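Putative branched-chain amino acid aminotransferase IlvE (Streptococcus mutans, PDB 4DQN) probably catalyses the pyridoxal-phosphate-dependent transfer of the amino group between leucine, isoleucine or valine and 2-oxoglutarate. Local coordinates at residues 16-28 against 35-47. Sequence-based numbering, arbitrary orientation.
Sequences FEYHKLPFRYISY and DDGKLTEDATLHI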
ATOM      1  N   PHE A  16      21.121   5.131   9.631  1.00 36.12           N
ATOM      2  CA  PHE A  16      19.699   5.175   9.854  1.00 31.00           C
ATOM      3  C   PHE A  16      19.230   3.741   9.646  1.00 36.42           C
ATOM      4  O   PHE A  16      19.085   3.292   8.510  1.00 35.30           O
ATOM      5  CB  PHE A  16      19.063   6.113   8.838  1.00 33.54           C
ATOM      6  CG  PHE A  16      17.638   6.482   9.153  1.00 34.84           C
ATOM      7  CD1 PHE A  16      16.584   5.772   8.584  1.00 35.92           C
ATOM      8  CD2 PHE A  16      17.357   7.552   9.999  1.00 33.60           C
ATOM      9  CE1 PHE A  16      15.267   6.103   8.858  1.00 37.16           C
ATOM     10  CE2 PHE A  16      16.032   7.904  10.284  1.00 36.30           C
ATOM     11  CZ  PHE A  16      14.984   7.169   9.712  1.00 35.23           C
ATOM     12  N   GLU A  17      19.038   3.011  10.739  1.00 32.55           N
ATOM     13  CA  GLU A  17      18.603   1.618  10.647  1.00 34.97           C
ATOM     14  C   GLU A  17      17.920   1.176  11.940  1.00 32.95           C
ATOM     15  O   GLU A  17      18.016   1.849  12.965  1.00 27.67           O
ATOM     16  CB  GLU A  17      19.789   0.708  10.356  1.00 33.83           C
ATOM     17  CG  GLU A  17      20.707   0.507  11.536  1.00 34.68           C
ATOM     18  CD  GLU A  17      21.910  -0.362  11.197  1.00 42.61           C
ATOM     19  OE1 GLU A  17      22.869  -0.379  12.000  1.00 42.62           O
ATOM     20  OE2 GLU A  17      21.896  -1.026  10.137  1.00 44.14           O
ATOM     21  N   TYR A  18      17.235   0.040  11.886  1.00 28.67           N
ATOM     22  CA  TYR A  18      16.526  -0.482  13.047  1.00 26.12           C
ATOM     23  C   TYR A  18      17.498  -0.940  14.119  1.00 29.79           C
ATOM     24  O   TYR A  18      18.515  -1.556  13.810  1.00 28.49           O
ATOM     25  CB  TYR A  18      15.659  -1.682  12.636  1.00 26.37           C
ATOM     26  CG  TYR A  18      14.897  -2.275  13.813  1.00 29.20           C
ATOM     27  CD1 TYR A  18      13.770  -1.628  14.332  1.00 25.64           C
ATOM     28  CD2 TYR A  18      15.313  -3.459  14.418  1.00 26.82           C
ATOM     29  CE1 TYR A  18      13.067  -2.160  15.418  1.00 24.49           C
ATOM     30  CE2 TYR A  18      14.617  -3.998  15.504  1.00 25.93           C
ATOM     31  CZ  TYR A  18      13.498  -3.343  15.994  1.00 25.69           C
ATOM     32  OH  TYR A  18      12.817  -3.871  17.082  1.00 24.06           O
ATOM     33  N   HIS A  19      17.169  -0.630  15.371  1.00 28.20           N
ATOM     34  CA  HIS A  19      17.786  -1.237  16.544  1.00 31.44           C
ATOM     35  C   HIS A  19      16.638  -1.678  17.428  1.00 28.04           C
ATOM     36  O   HIS A  19      15.620  -0.991  17.507  1.00 24.26           O
ATOM     37  CB  HIS A  19      18.632  -0.215  17.318  1.00 31.65           C
ATOM     38  CG  HIS A  19      19.716   0.419  16.503  1.00 33.22           C
ATOM     39  ND1 HIS A  19      21.053   0.176  16.727  1.00 41.04           N
ATOM     40  CD2 HIS A  19      19.660   1.281  15.461  1.00 30.42           C
ATOM     41  CE1 HIS A  19      21.776   0.858  15.858  1.00 34.25           C
ATOM     42  NE2 HIS A  19      20.956   1.536  15.076  1.00 34.37           N
ATOM     43  N   LYS A  20      16.789  -2.819  18.091  1.00 28.78           N
ATOM     44  CA  LYS A  20      15.786  -3.272  19.056  1.00 29.61           C
ATOM     45  C   LYS A  20      16.092  -2.744  20.455  1.00 31.36           C
ATOM     46  O   LYS A  20      16.953  -3.277  21.153  1.00 30.54           O
ATOM     47  CB  LYS A  20      15.728  -4.799  19.073  1.00 27.74           C
ATOM     48  CG  LYS A  20      14.623  -5.368  19.956  1.00 31.53           C
ATOM     49  CD  LYS A  20      14.684  -6.898  19.947  1.00 37.03           C
ATOM     50  CE  LYS A  20      14.023  -7.466  21.192  1.00 43.51           C
ATOM     51  NZ  LYS A  20      14.660  -8.755  21.606  1.00 58.80           N
ATOM     52  N   LEU A  21      15.383  -1.697  20.861  1.00 27.68           N
ATOM     53  CA  LEU A  21      15.597  -1.075  22.167  1.00 28.20           C
ATOM     54  C   LEU A  21      14.761  -1.782  23.241  1.00 28.59           C
ATOM     55  O   LEU A  21      13.831  -2.519  22.910  1.00 28.08           O
ATOM     56  CB  LEU A  21      15.273   0.429  22.099  1.00 26.49           C
ATOM     57  CG  LEU A  21      16.469   1.367  21.849  1.00 30.20           C
ATOM     58  CD1 LEU A  21      17.290   0.901  20.674  1.00 28.26           C
ATOM     59  CD2 LEU A  21      16.018   2.811  21.620  1.00 25.92           C
ATOM     60  N   PRO A  22      15.104  -1.597  24.528  1.00 27.99           N
ATOM     61  CA  PRO A  22      14.373  -2.339  25.570  1.00 31.90           C
ATOM     62  C   PRO A  22      12.850  -2.138  25.615  1.00 30.59           C
ATOM     63  O   PRO A  22      12.152  -3.127  25.853  1.00 28.69           O
ATOM     64  CB  PRO A  22      14.999  -1.826  26.874  1.00 32.45           C
ATOM     65  CG  PRO A  22      16.380  -1.413  26.487  1.00 36.97           C
ATOM     66  CD  PRO A  22      16.257  -0.862  25.083  1.00 34.90           C
ATOM     67  N   PHE A  23      12.336  -0.927  25.392  1.00 26.91           N
ATOM     68  CA  PHE A  23      10.897  -0.688  25.558  1.00 28.61           C
ATOM     69  C   PHE A  23      10.252  -0.020  24.347  1.00 28.47           C
ATOM     70  O   PHE A  23      10.873   0.838  23.718  1.00 25.88           O
ATOM     71  CB  PHE A  23      10.649   0.185  26.798  1.00 30.20           C
ATOM     72  CG  PHE A  23      11.133  -0.438  28.067  1.00 32.62           C
ATOM     73  CD1 PHE A  23      10.388  -1.434  28.692  1.00 32.45           C
ATOM     74  CD2 PHE A  23      12.343  -0.055  28.622  1.00 34.15           C
ATOM     75  CE1 PHE A  23      10.845  -2.033  29.856  1.00 35.50           C
ATOM     76  CE2 PHE A  23      12.804  -0.646  29.787  1.00 33.81           C
ATOM     77  CZ  PHE A  23      12.057  -1.638  30.402  1.00 35.13           C
ATOM     78  N   ARG A  24       9.025  -0.434  24.008  1.00 25.88           N
ATOM     79  CA  ARG A  24       8.183   0.311  23.062  1.00 28.53           C
ATOM     80  C   ARG A  24       6.861   0.529  23.724  1.00 25.31           C
ATOM     81  O   ARG A  24       6.475  -0.236  24.612  1.00 24.96           O
ATOM     82  CB  ARG A  24       7.813  -0.477  21.805  1.00 29.95           C
ATOM     83  CG  ARG A  24       8.876  -1.161  21.074  1.00 40.62           C
ATOM     84  CD  ARG A  24       8.771  -2.647  21.277  1.00 29.07           C
ATOM     85  NE  ARG A  24       9.710  -2.997  22.301  1.00 39.34           N
ATOM     86  CZ  ARG A  24      11.018  -2.957  22.134  1.00 30.90           C
ATOM     87  NH1 ARG A  24      11.563  -2.616  20.959  1.00 28.24           N
ATOM     88  NH2 ARG A  24      11.780  -3.289  23.152  1.00 34.68           N
ATOM     89  N   TYR A  25       6.141   1.544  23.256  1.00 27.44           N
ATOM     90  CA  TYR A  25       4.751   1.762  23.643  1.00 23.73           C
ATOM     91  C   TYR A  25       3.826   0.978  22.714  1.00 25.10           C
ATOM     92  O   TYR A  25       4.080   0.870  21.511  1.00 23.81           O
ATOM     93  CB  TYR A  25       4.450   3.253  23.536  1.00 24.67           C
ATOM     94  CG  TYR A  25       3.008   3.675  23.723  1.00 26.46           C
ATOM     95  CD1 TYR A  25       2.081   3.579  22.680  1.00 27.59           C
ATOM     96  CD2 TYR A  25       2.589   4.226  24.918  1.00 25.54           C
ATOM     97  CE1 TYR A  25       0.771   4.000  22.846  1.00 27.59           C
ATOM     98  CE2 TYR A  25       1.281   4.651  25.095  1.00 31.15           C
ATOM     99  CZ  TYR A  25       0.382   4.536  24.061  1.00 30.37           C
ATOM    100  OH  TYR A  25      -0.910   4.979  24.246  1.00 33.50           O
ATOM    101  N   ILE A  26       2.746   0.440  23.267  1.00 25.24           N
ATOM    102  CA  ILE A  26       1.735  -0.228  22.455  1.00 24.93           C
ATOM    103  C   ILE A  26       0.350  -0.010  23.060  1.00 27.35           C
ATOM    104  O   ILE A  26       0.178  -0.030  24.280  1.00 26.26           O
ATOM    105  CB  ILE A  26       2.031  -1.751  22.274  1.00 25.63           C
ATOM    106  CG1 ILE A  26       1.145  -2.354  21.185  1.00 26.16           C
ATOM    107  CG2 ILE A  26       1.850  -2.514  23.596  1.00 26.08           C
ATOM    108  CD1 ILE A  26       1.609  -3.753  20.711  1.00 22.29           C
ATOM    109  N   SER A  27      -0.632   0.223  22.197  1.00 24.07           N
ATOM    110  CA  SER A  27      -2.001   0.473  22.620  1.00 26.01           C
ATOM    111  C   SER A  27      -2.894  -0.229  21.615  1.00 28.60           C
ATOM    112  O   SER A  27      -2.598  -0.228  20.413  1.00 25.22           O
ATOM    113  CB  SER A  27      -2.295   1.980  22.636  1.00 26.52           C
ATOM    114  OG  SER A  27      -3.630   2.252  23.060  1.00 26.46           O
ATOM    115  N   TYR A  28      -3.969  -0.836  22.109  1.00 24.86           N
ATOM    116  CA  TYR A  28      -4.883  -1.590  21.263  1.00 26.59           C
ATOM    117  C   TYR A  28      -6.223  -0.880  21.170  1.00 28.66           C
ATOM    118  O   TYR A  28      -6.720  -0.344  22.164  1.00 27.43           O
ATOM    119  CB  TYR A  28      -5.092  -3.015  21.816  1.00 28.36           C
ATOM    120  CG  TYR A  28      -3.848  -3.889  21.799  1.00 29.34           C
ATOM    121  CD1 TYR A  28      -2.887  -3.788  22.799  1.00 30.71           C
ATOM    122  CD2 TYR A  28      -3.649  -4.826  20.792  1.00 34.22           C
ATOM    123  CE1 TYR A  28      -1.753  -4.595  22.792  1.00 33.77           C
ATOM    124  CE2 TYR A  28      -2.514  -5.646  20.781  1.00 32.24           C
ATOM    125  CZ  TYR A  28      -1.578  -5.514  21.783  1.00 33.95           C
ATOM    126  OH  TYR A  28      -0.450  -6.307  21.781  1.00 40.78           O
ATOM    127  N   ASP A  35      -7.256   1.512  24.311  1.00 28.39           N
ATOM    128  CA  ASP A  35      -6.858   1.333  25.708  1.00 27.18           C
ATOM    129  C   ASP A  35      -5.878   2.449  26.073  1.00 30.29           C
ATOM    130  O   ASP A  35      -5.552   3.282  25.217  1.00 28.64           O
ATOM    131  CB  ASP A  35      -6.293  -0.070  25.994  1.00 25.96           C
ATOM    132  CG  ASP A  35      -4.969  -0.356  25.286  1.00 29.62           C
ATOM    133  OD1 ASP A  35      -4.709  -1.549  25.025  1.00 31.65           O
ATOM    134  OD2 ASP A  35      -4.168   0.567  25.006  1.00 27.68           O
ATOM    135  N   ASP A  36      -5.415   2.472  27.324  1.00 29.97           N
ATOM    136  CA  ASP A  36      -4.547   3.554  27.797  1.00 31.27           C
ATOM    137  C   ASP A  36      -3.117   3.444  27.292  1.00 30.35           C
ATOM    138  O   ASP A  36      -2.343   4.385  27.434  1.00 30.22           O
ATOM    139  CB  ASP A  36      -4.499   3.579  29.329  1.00 28.64           C
ATOM    140  CG  ASP A  36      -5.837   3.919  29.956  1.00 32.81           C
ATOM    141  OD1 ASP A  36      -6.755   4.376  29.230  1.00 30.28           O
ATOM    142  OD2 ASP A  36      -5.969   3.729  31.188  1.00 29.91           O
ATOM    143  N   GLY A  37      -2.750   2.288  26.747  1.00 27.25           N
ATOM    144  CA  GLY A  37      -1.381   2.082  26.301  1.00 28.81           C
ATOM    145  C   GLY A  37      -0.484   1.575  27.421  1.00 32.92           C
ATOM    146  O   GLY A  37      -0.750   1.819  28.601  1.00 33.36           O
ATOM    147  N   LYS A  38       0.573   0.859  27.051  1.00 30.90           N
ATOM    148  CA  LYS A  38       1.549   0.357  28.014  1.00 31.30           C
ATOM    149  C   LYS A  38       2.908   0.259  27.346  1.00 34.01           C
ATOM    150  O   LYS A  38       3.005   0.289  26.114  1.00 29.81           O
ATOM    151  CB  LYS A  38       1.137  -1.029  28.500  1.00 34.88           C
ATOM    152  CG  LYS A  38       1.243  -2.100  27.413  1.00 39.76           C
ATOM    153  CD  LYS A  38       0.692  -3.448  27.873  1.00 39.90           C
ATOM    154  CE  LYS A  38       0.926  -4.540  26.837  1.00 39.56           C
ATOM    155  NZ  LYS A  38       0.089  -5.734  27.149  1.00 50.93           N
ATOM    156  N   LEU A  39       3.959   0.125  28.150  1.00 30.31           N
ATOM    157  CA  LEU A  39       5.279  -0.164  27.611  1.00 28.92           C
ATOM    158  C   LEU A  39       5.432  -1.662  27.570  1.00 30.55           C
ATOM    159  O   LEU A  39       4.960  -2.360  28.466  1.00 29.56           O
ATOM    160  CB  LEU A  39       6.377   0.441  28.489  1.00 32.13           C
ATOM    161  CG  LEU A  39       6.325   1.958  28.623  1.00 29.89           C
ATOM    162  CD1 LEU A  39       7.516   2.470  29.397  1.00 38.19           C
ATOM    163  CD2 LEU A  39       6.279   2.603  27.250  1.00 30.22           C
ATOM    164  N   THR A  40       6.070  -2.165  26.520  1.00 27.24           N
ATOM    165  CA  THR A  40       6.331  -3.591  26.424  1.00 29.17           C
ATOM    166  C   THR A  40       7.759  -3.827  25.975  1.00 28.94           C
ATOM    167  O   THR A  40       8.362  -2.986  25.294  1.00 29.09           O
ATOM    168  CB  THR A  40       5.373  -4.289  25.440  1.00 30.70           C
ATOM    169  OG1 THR A  40       5.625  -5.698  25.460  1.00 30.79           O
ATOM    170  CG2 THR A  40       5.581  -3.751  24.010  1.00 26.55           C
ATOM    171  N   GLU A  41       8.294  -4.979  26.359  1.00 27.22           N
ATOM    172  CA  GLU A  41       9.648  -5.350  25.998  1.00 29.89           C
ATOM    173  C   GLU A  41       9.632  -6.199  24.743  1.00 27.45           C
ATOM    174  O   GLU A  41      10.682  -6.570  24.224  1.00 27.47           O
ATOM    175  CB  GLU A  41      10.304  -6.132  27.147  1.00 31.29           C
ATOM    176  CG  GLU A  41      10.381  -5.336  28.447  1.00 35.10           C
ATOM    177  CD  GLU A  41      11.135  -6.077  29.527  1.00 41.82           C
ATOM    178  OE1 GLU A  41      10.573  -6.265  30.625  1.00 46.69           O
ATOM    179  OE2 GLU A  41      12.287  -6.483  29.268  1.00 43.40           O
ATOM    180  N   ASP A  42       8.434  -6.510  24.256  1.00 25.25           N
ATOM    181  CA  ASP A  42       8.303  -7.435  23.128  1.00 28.30           C
ATOM    182  C   ASP A  42       8.314  -6.650  21.831  1.00 26.39           C
ATOM    183  O   ASP A  42       7.398  -5.877  21.557  1.00 28.42           O
ATOM    184  CB  ASP A  42       6.992  -8.218  23.223  1.00 26.12           C
ATOM    185  CG  ASP A  42       6.965  -9.425  22.315  1.00 26.74           C
ATOM    186  OD1 ASP A  42       7.929  -9.631  21.538  1.00 24.82           O
ATOM    187  OD2 ASP A  42       5.964 -10.173  22.366  1.00 30.03           O
ATOM    188  N   ALA A  43       9.350  -6.866  21.030  1.00 25.11           N
ATOM    189  CA  ALA A  43       9.513  -6.160  19.766  1.00 26.52           C
ATOM    190  C   ALA A  43       8.869  -6.935  18.619  1.00 27.12           C
ATOM    191  O   ALA A  43       8.992  -6.551  17.456  1.00 24.02           O
ATOM    192  CB  ALA A  43      10.996  -5.924  19.492  1.00 25.16           C
ATOM    193  N   THR A  44       8.183  -8.026  18.955  1.00 25.74           N
ATOM    194  CA  THR A  44       7.466  -8.821  17.959  1.00 26.47           C
ATOM    195  C   THR A  44       5.980  -8.523  18.076  1.00 25.93           C
ATOM    196  O   THR A  44       5.429  -8.529  19.183  1.00 26.69           O
ATOM    197  CB  THR A  44       7.702 -10.323  18.165  1.00 28.22           C
ATOM    198  OG1 THR A  44       9.094 -10.597  18.019  1.00 27.56           O
ATOM    199  CG2 THR A  44       6.951 -11.132  17.112  1.00 27.40           C
ATOM    200  N   LEU A  45       5.335  -8.227  16.945  1.00 24.86           N
ATOM    201  CA  LEU A  45       3.892  -8.019  16.944  1.00 26.20           C
ATOM    202  C   LEU A  45       3.221  -9.336  16.631  1.00 26.70           C
ATOM    203  O   LEU A  45       3.686 -10.087  15.774  1.00 26.29           O
ATOM    204  CB  LEU A  45       3.473  -6.959  15.921  1.00 24.03           C
ATOM    205  CG  LEU A  45       3.933  -5.524  16.206  1.00 23.50           C
ATOM    206  CD1 LEU A  45       3.748  -4.671  14.964  1.00 26.24           C
ATOM    207  CD2 LEU A  45       3.159  -4.917  17.376  1.00 22.83           C
ATOM    208  N   HIS A  46       2.134  -9.622  17.340  1.00 25.59           N
ATOM    209  CA  HIS A  46       1.433 -10.896  17.190  1.00 27.44           C
ATOM    210  C   HIS A  46       0.042 -10.601  16.640  1.00 27.04           C
ATOM    211  O   HIS A  46      -0.846 -10.175  17.373  1.00 25.41           O
ATOM    212  CB  HIS A  46       1.357 -11.589  18.555  1.00 26.34           C
ATOM    213  CG  HIS A  46       2.681 -11.658  19.258  1.00 26.62           C
ATOM    214  ND1 HIS A  46       3.589 -12.667  19.029  1.00 26.51           N
ATOM    215  CD2 HIS A  46       3.264 -10.819  20.150  1.00 29.30           C
ATOM    216  CE1 HIS A  46       4.669 -12.464  19.769  1.00 28.25           C
ATOM    217  NE2 HIS A  46       4.500 -11.344  20.452  1.00 28.06           N
ATOM    218  N   ILE A  47      -0.139 -10.786  15.336  1.00 24.41           N
ATOM    219  CA  ILE A  47      -1.348 -10.299  14.686  1.00 22.94           C
ATOM    220  C   ILE A  47      -1.959 -11.385  13.824  1.00 27.21           C
ATOM    221  O   ILE A  47      -1.263 -12.286  13.340  1.00 26.61           O
ATOM    222  CB  ILE A  47      -1.080  -9.031  13.835  1.00 22.45           C
ATOM    223  CG1 ILE A  47      -0.155  -9.338  12.657  1.00 21.80           C
ATOM    224  CG2 ILE A  47      -0.457  -7.913  14.692  1.00 22.97           C
ATOM    225  CD1 ILE A  47       0.131  -8.110  11.769  1.00 21.38           C
TER
HETATM  226  O   HOH W   1      -1.544  -1.869  25.684  1.00 38.11           O
HETATM  227  O   HOH W   2       1.338  -7.861  19.556  1.00 25.87           O
HETATM  228  O   HOH W   3       0.929  -6.343  23.980  1.00 41.22           O
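Arg24 and Thr40 form one antiparallel hydrogen-bonded pair of a beta hairpin, and Ile26 and Lys38 form the next. Each pair closes with two backbone bonds. Between them, Tyr25 and Leu39 make a non-hydrogen-bonded pair.

Side chains add polar bonds at both ends. Arg24 is bent at chi2 (108°) and chi3 (-99°), which brings NE toward Thr40; the placement of its NH2 end is doubtful. NE of Arg24 reaches O of Thr40 at 3.3 Å from above the carbonyl plane, and that oxygen also accepts from Arg24 N. Ala43 CB sits over one guanidinium face, toward its rim. NH1 of Arg24 continues to Glu49 of the second subunit, which also binds Tyr18 OH.

At the other end the carboxylate of Asp35 is gripped by several donors. OD2 of Asp35 takes Ser27 OG at 2.6 Å and Gly37 N at 2.8 Å, from opposite faces of the carboxylate plane. The Gly37 bond makes an Asx turn. OD1 of Asp35 accepts from Tyr28 N at 3.1 Å, and Asp35 N returns a bond to Tyr28 O. Lys102 binds Tyr25 OH, Ser27 OG and Asp35 O.

Apolar contacts lie on both faces. Ile26 CG2 meets Lys38 CG at 3.9 Å, side by side, while the Ile26 and Leu45 side chains slide past each other, meeting at CD1 of Ile26 and CD2 of Leu45. On the other face Leu39 CD2 touches Tyr25 CB at 4.2 Å. Beyond the strand pairs, the Phe23 ring and the Glu41 chain run side by side, with CE1 of Phe23 3.6 Å from CG of Glu41.

Strand 33-40 is the edge of the seven-stranded sheet within this chain, and strand 24-30 links it to strand 147-157. The Asp35 end of the hairpin is fixed by neutral donors, with Lys102 nearby probably favouring the ionised carboxylate. Its Arg24 end carries a charge that is answered across the dimer interface.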